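Local coordinates for protein ADP/ATP-dependent NAD(P)H-hydrate dehydratase (Bacillus subtilis, PDB 3RPZ) that probably catalyses the ADP- or ATP-dependent dehydration of hydrated NADH and NADPH, returning the damaged nicotinamide cofactors to their normal form, at residues 102-107 / 112-117; 129-134 / 153-158; 61-66 / 71-76. All coordinates share one frame; numbering follows the deposited sequence.

How the interactions relate
All three contacts involve strands of the same mixed sheet or the loops that follow them, and they follow one another along the chain as interaction 3, interaction 1, interaction 2. Interactions 1 and 2 are neighbours, with centres about 11 Å apart: their strands, 101-104 and 128-130, lie side by side and are joined by probable backbone hydrogen bonds between Ile102, Ile104 and Ile129. Both touch the bound hydrated NADPH, so both contribute to one substrate site, which the second subunit completes. Interaction 3 lies on strand 60-65, nearer one sheet edge, with centre about 16 Å from interaction 1 and 23 Å from interaction 2; there the chain meets other subunits.

Interaction 1: 102-107 / 112-117; sequences IAIGPG and ESVQQA. With NPW (beta-6-hydroxy-1,4,5,6-tetrahydronicotinamide adenine dinucleotide phosphate), chain D.
No ring or other planar side chain takes part where Ile104 meets Val114 and Ala117, so there are no faces or edges to match: the unbranched CG1-CD1 arm of an isoleucine rests on the surface of a helix. The terminal CD1 of Ile104 does the touching. It lies 3.7 Å from CB of Ala117, and the same CD1 is 4.3 Å from CG1 of Val114, so that the methyl bears on side chains three residues apart along the helix. Its reach comes from an extended chain, with CG1 anti to the backbone N (chi1 -178°); CG2 is left in the crowded position between N and the carbonyl carbon and turns to Leu130 of the next strand. Strand 101-104, helix 112-121 and strand 128-130 form a beta-alpha-beta unit of the ribokinase-like fold expected for this family, and this buried contact packs the crossover helix on its first strand. Beyond Ile104 the strand gives way to the loop Gly105-Pro106-Gly107, part of the pocket for hydrated NADPH. The N-H of Gly107 donates to the nicotinamide ribose: Gly107 N to NPW O2B is 3.0 Å with a fairly straight N-H...O angle of 161°, while Gly107 N to NPW O3B is a weak bond of 3.2 Å at 126°. The amide thus points mainly at O2B, with O3B a weak second acceptor. The carbonyl O of Gly107 is bonded to OG of Ser39. At the helix, Gln115 points its CB away from the strand and spends its amide on Arg138 and on the carbonyl O of Ala134.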
loop_
_atom_site.group_PDB
_atom_site.type_symbol
_atom_site.label_atom_id
_atom_site.label_comp_id
_atom_site.label_asym_id
_atom_site.label_seq_id
_atom_site.Cartn_x
_atom_site.Cartn_y
_atom_site.Cartn_z
ATOM N N ILE A 102 12.881 -11.223 -21.928
ATOM C CA ILE A 102 12.182 -12.160 -21.037
ATOM C C ILE A 102 13.090 -12.456 -19.849
ATOM O O ILE A 102 14.292 -12.701 -20.058
ATOM C CB ILE A 102 11.836 -13.475 -21.759
ATOM C CG1 ILE A 102 10.987 -13.181 -22.992
ATOM C CG2 ILE A 102 11.172 -14.481 -20.793
ATOM C CD1 ILE A 102 10.718 -14.408 -23.881
ATOM N N ALA A 103 12.548 -12.499 -18.642
ATOM C CA ALA A 103 13.245 -13.019 -17.480
ATOM C C ALA A 103 12.453 -14.140 -16.876
ATOM O O ALA A 103 11.234 -14.070 -16.794
ATOM C CB ALA A 103 13.466 -11.925 -16.433
ATOM N N ILE A 104 13.164 -15.160 -16.394
ATOM C CA ILE A 104 12.541 -16.308 -15.738
ATOM C C ILE A 104 13.334 -16.690 -14.491
ATOM O O ILE A 104 14.557 -16.651 -14.502
ATOM C CB ILE A 104 12.389 -17.535 -16.690
ATOM C CG1 ILE A 104 11.700 -18.713 -16.002
ATOM C CG2 ILE A 104 13.629 -17.936 -17.279
ATOM C CD1 ILE A 104 10.994 -19.795 -16.910
ATOM N N GLY A 105 12.642 -16.994 -13.392
ATOM C CA GLY A 105 13.248 -17.681 -12.266
ATOM C C GLY A 105 12.976 -17.195 -10.862
ATOM O O GLY A 105 12.966 -18.017 -9.961
ATOM N N PRO A 106 12.914 -15.855 -10.643
ATOM C CA PRO A 106 12.744 -15.409 -9.250
ATOM C C PRO A 106 11.536 -16.010 -8.577
ATOM O O PRO A 106 10.453 -15.949 -9.126
ATOM C CB PRO A 106 12.725 -13.896 -9.362
ATOM C CG PRO A 106 13.471 -13.580 -10.633
ATOM C CD PRO A 106 13.092 -14.721 -11.560
ATOM N N GLY A 107 11.716 -16.622 -7.417
ATOM C CA GLY A 107 10.606 -17.275 -6.711
ATOM C C GLY A 107 9.982 -18.463 -7.362
ATOM O O GLY A 107 8.890 -18.872 -7.007
ATOM N N GLU A 112 12.332 -29.416 -13.037
ATOM C CA GLU A 112 12.440 -29.775 -14.461
ATOM C C GLU A 112 11.365 -29.052 -15.249
ATOM O O GLU A 112 11.633 -28.681 -16.411
ATOM C CB GLU A 112 12.301 -31.288 -14.646
ATOM C CG GLU A 112 13.434 -32.074 -14.050
ATOM C CD GLU A 112 13.328 -33.572 -14.279
ATOM O OE1 GLU A 112 12.648 -34.003 -15.245
ATOM O OE2 GLU A 112 13.955 -34.321 -13.490
ATOM N N SER A 113 10.190 -28.805 -14.661
ATOM C CA SER A 113 9.184 -28.044 -15.411
ATOM C C SER A 113 9.660 -26.617 -15.706
ATOM O O SER A 113 9.374 -26.060 -16.772
ATOM C CB SER A 113 7.857 -27.995 -14.690
ATOM O OG SER A 113 7.312 -29.274 -14.660
ATOM N N VAL A 114 10.326 -25.991 -14.744
ATOM C CA VAL A 114 10.919 -24.683 -15.012
ATOM C C VAL A 114 11.951 -24.749 -16.096
ATOM O O VAL A 114 11.970 -23.872 -16.998
ATOM C CB VAL A 114 11.444 -24.067 -13.727
ATOM C CG1 VAL A 114 12.195 -22.778 -13.984
ATOM C CG2 VAL A 114 10.239 -23.764 -12.784
ATOM N N GLN A 115 12.774 -25.820 -16.126
ATOM C CA GLN A 115 13.677 -25.972 -17.242
ATOM C C GLN A 115 13.028 -26.148 -18.593
ATOM O O GLN A 115 13.544 -25.687 -19.584
ATOM C CB GLN A 115 14.686 -27.085 -16.998
ATOM C CG GLN A 115 15.653 -26.811 -15.833
ATOM C CD GLN A 115 16.464 -25.609 -16.126
ATOM O OE1 GLN A 115 17.139 -25.578 -17.155
ATOM N NE2 GLN A 115 16.424 -24.594 -15.240
ATOM N N GLN A 116 11.880 -26.810 -18.625
ATOM C CA GLN A 116 11.108 -26.892 -19.842
ATOM C C GLN A 116 10.655 -25.540 -20.313
ATOM O O GLN A 116 10.687 -25.272 -21.511
ATOM C CB GLN A 116 9.938 -27.839 -19.646
ATOM C CG GLN A 116 10.339 -29.244 -19.482
ATOM C CD GLN A 116 10.751 -29.913 -20.786
ATOM O OE1 GLN A 116 11.952 -30.182 -21.046
ATOM N NE2 GLN A 116 9.739 -30.241 -21.603
ATOM N N ALA A 117 10.209 -24.717 -19.377
ATOM C CA ALA A 117 9.835 -23.324 -19.711
ATOM C C ALA A 117 11.053 -22.541 -20.264
ATOM O O ALA A 117 10.923 -21.833 -21.255
ATOM C CB ALA A 117 9.205 -22.606 -18.511
HETATM P P NPW D . 25.685 -19.835 3.127
HETATM O O1 NPW D . 24.788 -20.999 3.482
HETATM O O2 NPW D . 25.266 -18.479 3.595
HETATM O O3 NPW D . 27.176 -20.080 3.416
HETATM P PA NPW D . 19.586 -20.472 -2.074
HETATM P PB NPW D . 18.019 -18.023 -2.185
HETATM C C1A NPW D . 25.007 -19.339 -0.689
HETATM C C1B NPW D . 13.747 -16.935 -3.844
HETATM N N1C NPW D . 13.596 -15.758 -3.023
HETATM N N1D NPW D . 28.826 -15.948 -0.768
HETATM C C2A NPW D . 24.547 -19.556 0.751
HETATM O O2A NPW D . 25.715 -19.788 1.512
HETATM C C2B NPW D . 14.779 -16.806 -4.970
HETATM O O2B NPW D . 14.310 -16.033 -6.046
HETATM C C2C NPW D . 12.450 -15.194 -2.748
HETATM C C2D NPW D . 28.804 -17.220 -0.344
HETATM C C3A NPW D . 23.646 -20.773 0.628
HETATM O O3A NPW D . 24.386 -22.011 0.570
HETATM C C3B NPW D . 14.934 -18.305 -5.301
HETATM O O3B NPW D . 13.852 -18.669 -6.169
HETATM C C3C NPW D . 12.077 -14.236 -1.950
HETATM N N3D NPW D . 27.771 -18.080 -0.339
HETATM C C4B NPW D . 14.767 -18.966 -3.926
HETATM O O4B NPW D . 14.204 -17.983 -3.009
HETATM C C4C NPW D . 13.183 -13.639 -1.087
HETATM C C4D NPW D . 26.679 -17.517 -0.871
HETATM O O4D NPW D . 23.873 -19.718 -1.475
HETATM C C4E NPW D . 22.998 -20.522 -0.720
HETATM C C5A NPW D . 26.578 -16.172 -1.320
HETATM C C5B NPW D . 16.086 -19.465 -3.331
HETATM O O5B NPW D . 17.095 -18.458 -3.433
HETATM C C5C NPW D . 14.320 -14.637 -0.963
HETATM C C5E NPW D . 21.677 -19.760 -0.603
HETATM O O5E NPW D . 21.017 -19.818 -1.863
HETATM C C6C NPW D . 14.786 -15.145 -2.356
HETATM O O6C NPW D . 15.321 -14.114 -3.181
HETATM C C6D NPW D . 27.736 -15.327 -1.269
HETATM N N6D NPW D . 27.806 -14.066 -1.664
HETATM N N7A NPW D . 25.313 -15.835 -1.758
HETATM C C7C NPW D . 10.752 -13.688 -1.912
HETATM N N7C NPW D . 10.504 -12.682 -1.087
HETATM O O7C NPW D . 9.839 -14.193 -2.614
HETATM C C8A NPW D . 24.593 -17.007 -1.563
HETATM N N9A NPW D . 25.467 -17.997 -1.034
HETATM O OA1 NPW D . 19.379 -21.657 -1.226
HETATM O OA2 NPW D . 19.598 -20.576 -3.516
HETATM O OA3 NPW D . 18.540 -19.380 -1.525
HETATM O OB1 NPW D . 19.081 -17.206 -2.772
HETATM O OB2 NPW D . 17.181 -17.430 -1.097
#

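Interaction 2: 129-134 / 153-158; sequences ILDAGA and PGEFFR. With NPW (beta-6-hydroxy-1,4,5,6-tetrahydronicotinamide adenine dinucleotide phosphate), chain D.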
loop_
_atom_site.group_PDB
_atom_site.type_symbol
_atom_site.label_atom_id
_atom_site.label_comp_id
_atom_site.label_asym_id
_atom_site.label_seq_id
_atom_site.Cartn_x
_atom_site.Cartn_y
_atom_site.Cartn_z
ATOM N N ILE A 129 16.963 -13.530 -19.510
ATOM C CA ILE A 129 17.633 -13.606 -18.225
ATOM C C ILE A 129 17.136 -14.808 -17.458
ATOM O O ILE A 129 15.925 -15.062 -17.376
ATOM C CB ILE A 129 17.287 -12.382 -17.343
ATOM C CG1 ILE A 129 17.649 -11.070 -18.048
ATOM C CG2 ILE A 129 17.902 -12.479 -15.961
ATOM C CD1 ILE A 129 16.759 -9.873 -17.557
ATOM N N LEU A 130 18.067 -15.597 -16.951
ATOM C CA LEU A 130 17.773 -16.741 -16.095
ATOM C C LEU A 130 18.341 -16.460 -14.723
ATOM O O LEU A 130 19.524 -16.126 -14.573
ATOM C CB LEU A 130 18.356 -18.061 -16.610
ATOM C CG LEU A 130 18.025 -18.400 -18.055
ATOM C CD1 LEU A 130 18.641 -19.765 -18.423
ATOM C CD2 LEU A 130 16.564 -18.368 -18.375
ATOM N N ASP A 131 17.509 -16.615 -13.701
ATOM C CA ASP A 131 17.864 -16.359 -12.321
ATOM C C ASP A 131 17.282 -17.430 -11.428
ATOM O O ASP A 131 16.304 -18.078 -11.801
ATOM C CB ASP A 131 17.318 -14.974 -11.872
ATOM C CG ASP A 131 17.771 -14.544 -10.519
ATOM O OD1 ASP A 131 18.876 -14.918 -10.089
ATOM O OD2 ASP A 131 16.966 -13.836 -9.862
ATOM N N ALA A 132 17.839 -17.566 -10.247
ATOM C CA ALA A 132 17.129 -18.253 -9.136
ATOM C C ALA A 132 16.686 -19.671 -9.523
ATOM O O ALA A 132 17.535 -20.479 -9.850
ATOM C CB ALA A 132 15.972 -17.345 -8.631
ATOM N N GLY A 133 15.400 -19.977 -9.461
ATOM C CA GLY A 133 14.930 -21.322 -9.749
ATOM C C GLY A 133 15.119 -21.786 -11.169
ATOM O O GLY A 133 14.989 -22.972 -11.422
ATOM N N ALA A 134 15.419 -20.865 -12.096
ATOM C CA ALA A 134 15.754 -21.212 -13.480
ATOM C C ALA A 134 17.218 -21.505 -13.697
ATOM O O ALA A 134 17.602 -21.873 -14.831
ATOM C CB ALA A 134 15.311 -20.126 -14.453
ATOM N N PRO A 153 26.950 -16.825 -5.549
ATOM C CA PRO A 153 27.942 -17.918 -5.519
ATOM C C PRO A 153 27.354 -19.330 -5.267
ATOM O O PRO A 153 27.868 -20.285 -5.790
ATOM C CB PRO A 153 28.910 -17.461 -4.415
ATOM C CG PRO A 153 28.905 -15.996 -4.580
ATOM C CD PRO A 153 27.451 -15.631 -4.864
ATOM N N GLY A 154 26.266 -19.450 -4.483
ATOM C CA GLY A 154 25.619 -20.723 -4.273
ATOM C C GLY A 154 25.036 -21.266 -5.565
ATOM O O GLY A 154 25.138 -22.469 -5.866
ATOM N N GLU A 155 24.403 -20.407 -6.337
ATOM C CA GLU A 155 23.824 -20.784 -7.611
ATOM C C GLU A 155 24.935 -21.135 -8.602
ATOM O O GLU A 155 24.768 -22.042 -9.424
ATOM C CB GLU A 155 22.917 -19.672 -8.149
ATOM C CG GLU A 155 21.608 -19.622 -7.390
ATOM C CD GLU A 155 20.879 -18.324 -7.375
ATOM O OE1 GLU A 155 21.451 -17.259 -7.679
ATOM O OE2 GLU A 155 19.669 -18.328 -6.980
ATOM N N PHE A 156 26.047 -20.424 -8.535
ATOM C CA PHE A 156 27.171 -20.735 -9.415
ATOM C C PHE A 156 27.721 -22.130 -9.130
ATOM O O PHE A 156 28.039 -22.880 -10.052
ATOM C CB PHE A 156 28.267 -19.680 -9.254
ATOM C CG PHE A 156 29.325 -19.716 -10.347
ATOM C CD1 PHE A 156 30.443 -20.522 -10.206
ATOM C CD2 PHE A 156 29.230 -18.926 -11.447
ATOM C CE1 PHE A 156 31.419 -20.582 -11.220
ATOM C CE2 PHE A 156 30.222 -18.945 -12.461
ATOM C CZ PHE A 156 31.307 -19.774 -12.315
ATOM N N PHE A 157 27.775 -22.512 -7.861
ATOM C CA PHE A 157 28.159 -23.876 -7.489
ATOM C C PHE A 157 27.178 -24.885 -8.063
ATOM O O PHE A 157 27.577 -25.908 -8.667
ATOM C CB PHE A 157 28.226 -23.977 -5.977
ATOM C CG PHE A 157 28.370 -25.378 -5.459
ATOM C CD1 PHE A 157 29.394 -26.206 -5.900
ATOM C CD2 PHE A 157 27.480 -25.855 -4.525
ATOM C CE1 PHE A 157 29.537 -27.507 -5.398
ATOM C CE2 PHE A 157 27.605 -27.143 -4.039
ATOM C CZ PHE A 157 28.630 -27.954 -4.468
ATOM N N ARG A 158 25.898 -24.591 -7.987
ATOM C CA ARG A 158 24.924 -25.492 -8.570
ATOM C C ARG A 158 25.110 -25.641 -10.088
ATOM O O ARG A 158 24.953 -26.707 -10.627
ATOM C CB ARG A 158 23.500 -25.012 -8.269
ATOM C CG ARG A 158 22.431 -25.888 -8.863
ATOM C CD ARG A 158 21.080 -25.647 -8.217
ATOM N NE ARG A 158 20.394 -24.493 -8.769
ATOM C CZ ARG A 158 20.026 -23.437 -8.062
ATOM N NH1 ARG A 158 20.297 -23.371 -6.778
ATOM N NH2 ARG A 158 19.397 -22.446 -8.647
HETATM P P NPW D . 25.685 -19.835 3.127
HETATM O O1 NPW D . 24.788 -20.999 3.482
HETATM O O2 NPW D . 25.266 -18.479 3.595
HETATM O O3 NPW D . 27.176 -20.080 3.416
HETATM P PA NPW D . 19.586 -20.472 -2.074
HETATM P PB NPW D . 18.019 -18.023 -2.185
HETATM C C1A NPW D . 25.007 -19.339 -0.689
HETATM C C1B NPW D . 13.747 -16.935 -3.844
HETATM N N1C NPW D . 13.596 -15.758 -3.023
HETATM N N1D NPW D . 28.826 -15.948 -0.768
HETATM C C2A NPW D . 24.547 -19.556 0.751
HETATM O O2A NPW D . 25.715 -19.788 1.512
HETATM C C2B NPW D . 14.779 -16.806 -4.970
HETATM O O2B NPW D . 14.310 -16.033 -6.046
HETATM C C2C NPW D . 12.450 -15.194 -2.748
HETATM C C2D NPW D . 28.804 -17.220 -0.344
HETATM C C3A NPW D . 23.646 -20.773 0.628
HETATM O O3A NPW D . 24.386 -22.011 0.570
HETATM C C3B NPW D . 14.934 -18.305 -5.301
HETATM O O3B NPW D . 13.852 -18.669 -6.169
HETATM C C3C NPW D . 12.077 -14.236 -1.950
HETATM N N3D NPW D . 27.771 -18.080 -0.339
HETATM C C4B NPW D . 14.767 -18.966 -3.926
HETATM O O4B NPW D . 14.204 -17.983 -3.009
HETATM C C4C NPW D . 13.183 -13.639 -1.087
HETATM C C4D NPW D . 26.679 -17.517 -0.871
HETATM O O4D NPW D . 23.873 -19.718 -1.475
HETATM C C4E NPW D . 22.998 -20.522 -0.720
HETATM C C5A NPW D . 26.578 -16.172 -1.320
HETATM C C5B NPW D . 16.086 -19.465 -3.331
HETATM O O5B NPW D . 17.095 -18.458 -3.433
HETATM C C5C NPW D . 14.320 -14.637 -0.963
HETATM C C5E NPW D . 21.677 -19.760 -0.603
HETATM O O5E NPW D . 21.017 -19.818 -1.863
HETATM C C6C NPW D . 14.786 -15.145 -2.356
HETATM O O6C NPW D . 15.321 -14.114 -3.181
HETATM C C6D NPW D . 27.736 -15.327 -1.269
HETATM N N6D NPW D . 27.806 -14.066 -1.664
HETATM N N7A NPW D . 25.313 -15.835 -1.758
HETATM C C7C NPW D . 10.752 -13.688 -1.912
HETATM N N7C NPW D . 10.504 -12.682 -1.087
HETATM O O7C NPW D . 9.839 -14.193 -2.614
HETATM C C8A NPW D . 24.593 -17.007 -1.563
HETATM N N9A NPW D . 25.467 -17.997 -1.034
HETATM O OA1 NPW D . 19.379 -21.657 -1.226
HETATM O OA2 NPW D . 19.598 -20.576 -3.516
HETATM O OA3 NPW D . 18.540 -19.380 -1.525
HETATM O OB1 NPW D . 19.081 -17.206 -2.772
HETATM O OB2 NPW D . 17.181 -17.430 -1.097
HETATM O O HOH W 1 19.688 -15.229 -7.650
#
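Glu155 has CG beside its backbone N and anti to the carbonyl carbon (chi1 -75°), and from there an extended chain lays its carboxylate against the turn at Ala132. Arg158, one helical turn on, starts anti to its own N but bends at chi3 (82°), which brings the guanidinium round to the same turn. OE2 of Glu155 lies 3.3 Å from CA of Ala132, a van der Waals contact. NH2 of Arg158 comes within 3.0 Å of Ala132 O, which sits at the edge of the guanidinium and in its plane, but the angle is too poor for a hydrogen bond; NE is hydrogen-bonded to Leu135 O. A water joins the two carboxylates, donating to Asp131 OD1 (2.6 Å) and to Glu155 OE1 (2.7 Å). OE1 also accepts from His152 N, and Asp131 OD2 is bonded to Thr222. A magnesium ion lies about 4 Å from the Glu155 side chain and AMP about 5 Å from it. NPW flanks the contact: CB of Ala132 is 3.3 Å from NPW O2B, and Pro153 CG packs on the adenine at 3.6 Å from NPW C6D. The loop after strand 128-130 thus meets the first two turns of helix 153-160; the strand runs between 101-104 and 147-149, with Ile129 packed on helix 217-231, while Pro153 and Phe156 lean on helix 164-167.

Interaction 3: 61-66 / 71-76; sequences LVIGTS and PLIVPV
OG1 of Thr65 is gripped by two backbone carbonyls, bonded to Ala37 O and, more weakly, to Gly38 O, while the methyl of the same side chain turns to the apolar contact. The torsion explains the division: with OG1 swung opposite the backbone N (chi1 -167°), CG2 is left to approach Ile73, at 4.2 Å from its CD1. Most of the contact is made by two isoleucines that meet tip to tip. CD1 of Ile63 touches the branch methyl of Ile73, with CD1 to CG2 at 4.0 Å, and the two terminal methyls, Ile63 CD1 and Ile73 CD1, are 4.1 Å apart. CG2 of Ile63 also reaches Ile73 CD1, at 4.2 Å. CD1 of Ile73 therefore touches both methyls of Ile63 and that of Thr65, two residues on along the strand. Both isoleucines hold CG1 beside the backbone N, which turns the two CD1 methyls toward each other across the gap. Ile73 belongs to the short, weakly bonded helix 70-73, after which the chain stays in helical angles without regular bonding; Val76 N still bonds to Ile73 O at 3.0 Å. Strand 60-65, this helix and strand 81-84 make a beta-alpha-beta unit at one edge of the sheet within this chain, the two strands being adjacent and parallel. Ile73 is also packed by Ala46 and Leu47 of helix 44-54 and by Tyr82 of strand 81-84. Outward, Pro71, Val74 and Pro75 pack on Leu72, Pro43 and Val76 of the third subunit, and Leu72 and Val76 on Pro71 and Pro75 of the second subunit. With methyls alone meeting and no hydrogen bond crossing between 61-66 and 71-76, the joint rests on dispersion and the burial of apolar surface, which set no particular direction of approach.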
loop_
_atom_site.group_PDB
_atom_site.type_symbol
_atom_site.label_atom_id
_atom_site.label_comp_id
_atom_site.label_asym_id
_atom_site.label_seq_id
_atom_site.Cartn_x
_atom_site.Cartn_y
_atom_site.Cartn_z
ATOM N N LEU A 61 4.857 -4.406 -19.279
ATOM C CA LEU A 61 5.302 -5.650 -18.636
ATOM C C LEU A 61 4.138 -6.599 -18.501
ATOM O O LEU A 61 3.053 -6.231 -17.977
ATOM C CB LEU A 61 5.855 -5.365 -17.243
ATOM C CG LEU A 61 6.301 -6.587 -16.434
ATOM C CD1 LEU A 61 7.509 -7.253 -17.086
ATOM C CD2 LEU A 61 6.590 -6.250 -14.947
ATOM N N VAL A 62 4.330 -7.818 -18.977
ATOM C CA VAL A 62 3.441 -8.944 -18.744
ATOM C C VAL A 62 4.090 -9.848 -17.693
ATOM O O VAL A 62 5.256 -10.216 -17.879
ATOM C CB VAL A 62 3.185 -9.716 -20.039
ATOM C CG1 VAL A 62 2.332 -10.962 -19.791
ATOM C CG2 VAL A 62 2.503 -8.783 -21.063
ATOM N N ILE A 63 3.381 -10.169 -16.626
ATOM C CA ILE A 63 3.891 -11.070 -15.581
ATOM C C ILE A 63 3.170 -12.394 -15.749
ATOM O O ILE A 63 1.934 -12.448 -15.679
ATOM C CB ILE A 63 3.685 -10.489 -14.211
ATOM C CG1 ILE A 63 4.436 -9.140 -14.074
ATOM C CG2 ILE A 63 4.216 -11.491 -13.159
ATOM C CD1 ILE A 63 4.260 -8.456 -12.701
ATOM N N GLY A 64 3.942 -13.446 -16.021
ATOM C CA GLY A 64 3.415 -14.809 -16.089
ATOM C C GLY A 64 3.671 -15.479 -14.751
ATOM O O GLY A 64 4.766 -15.935 -14.431
ATOM N N THR A 65 2.641 -15.528 -13.935
ATOM C CA THR A 65 2.737 -16.089 -12.581
ATOM C C THR A 65 1.460 -16.832 -12.287
ATOM O O THR A 65 0.474 -16.729 -13.002
ATOM C CB THR A 65 3.046 -15.025 -11.579
ATOM O OG1 THR A 65 3.440 -15.651 -10.298
ATOM C CG2 THR A 65 1.850 -14.088 -11.308
ATOM N N SER A 66 1.525 -17.545 -11.144
ATOM C CA SER A 66 0.446 -18.350 -10.679
ATOM C C SER A 66 -0.786 -17.504 -10.380
ATOM O O SER A 66 -0.624 -16.334 -9.937
ATOM C CB SER A 66 0.940 -19.093 -9.409
ATOM O OG SER A 66 2.111 -19.879 -9.692
ATOM N N PRO A 71 -3.074 -11.436 -7.590
ATOM C CA PRO A 71 -3.721 -10.417 -6.770
ATOM C C PRO A 71 -2.813 -9.699 -5.782
ATOM O O PRO A 71 -3.148 -8.623 -5.297
ATOM C CB PRO A 71 -4.797 -11.180 -6.061
ATOM C CG PRO A 71 -4.358 -12.596 -6.061
ATOM C CD PRO A 71 -3.671 -12.776 -7.358
ATOM N N LEU A 72 -1.667 -10.307 -5.458
ATOM C CA LEU A 72 -0.739 -9.744 -4.512
ATOM C C LEU A 72 0.157 -8.704 -5.122
ATOM O O LEU A 72 0.785 -7.876 -4.420
ATOM C CB LEU A 72 0.116 -10.856 -3.887
ATOM C CG LEU A 72 -0.710 -12.045 -3.456
ATOM C CD1 LEU A 72 0.215 -13.114 -2.810
ATOM C CD2 LEU A 72 -1.910 -11.648 -2.560
ATOM N N ILE A 73 0.263 -8.679 -6.441
ATOM C CA ILE A 73 1.040 -7.719 -7.188
ATOM C C ILE A 73 0.261 -6.447 -7.540
ATOM O O ILE A 73 0.762 -5.339 -7.394
ATOM C CB ILE A 73 1.590 -8.363 -8.497
ATOM C CG1 ILE A 73 2.458 -9.565 -8.173
ATOM C CG2 ILE A 73 2.343 -7.317 -9.333
ATOM C CD1 ILE A 73 2.812 -10.462 -9.384
ATOM N N VAL A 74 -0.971 -6.657 -7.998
ATOM C CA VAL A 74 -1.786 -5.596 -8.592
ATOM C C VAL A 74 -1.846 -4.298 -7.785
ATOM O O VAL A 74 -1.655 -3.231 -8.339
ATOM C CB VAL A 74 -3.193 -6.094 -8.967
ATOM C CG1 VAL A 74 -4.058 -4.961 -9.525
ATOM C CG2 VAL A 74 -3.043 -7.210 -10.023
ATOM N N PRO A 75 -2.152 -4.331 -6.475
ATOM C CA PRO A 75 -2.347 -3.075 -5.765
ATOM C C PRO A 75 -1.079 -2.239 -5.680
ATOM O O PRO A 75 -1.147 -0.992 -5.588
ATOM C CB PRO A 75 -2.779 -3.479 -4.373
ATOM C CG PRO A 75 -3.014 -4.907 -4.419
ATOM C CD PRO A 75 -2.477 -5.499 -5.655
ATOM N N VAL A 76 0.090 -2.892 -5.741
ATOM C CA VAL A 76 1.382 -2.202 -5.614
ATOM C C VAL A 76 1.957 -1.822 -6.972
ATOM O O VAL A 76 2.587 -0.744 -7.128
ATOM C CB VAL A 76 2.351 -3.129 -4.841
ATOM C CG1 VAL A 76 3.700 -2.456 -4.700
ATOM C CG2 VAL A 76 1.746 -3.525 -3.433
#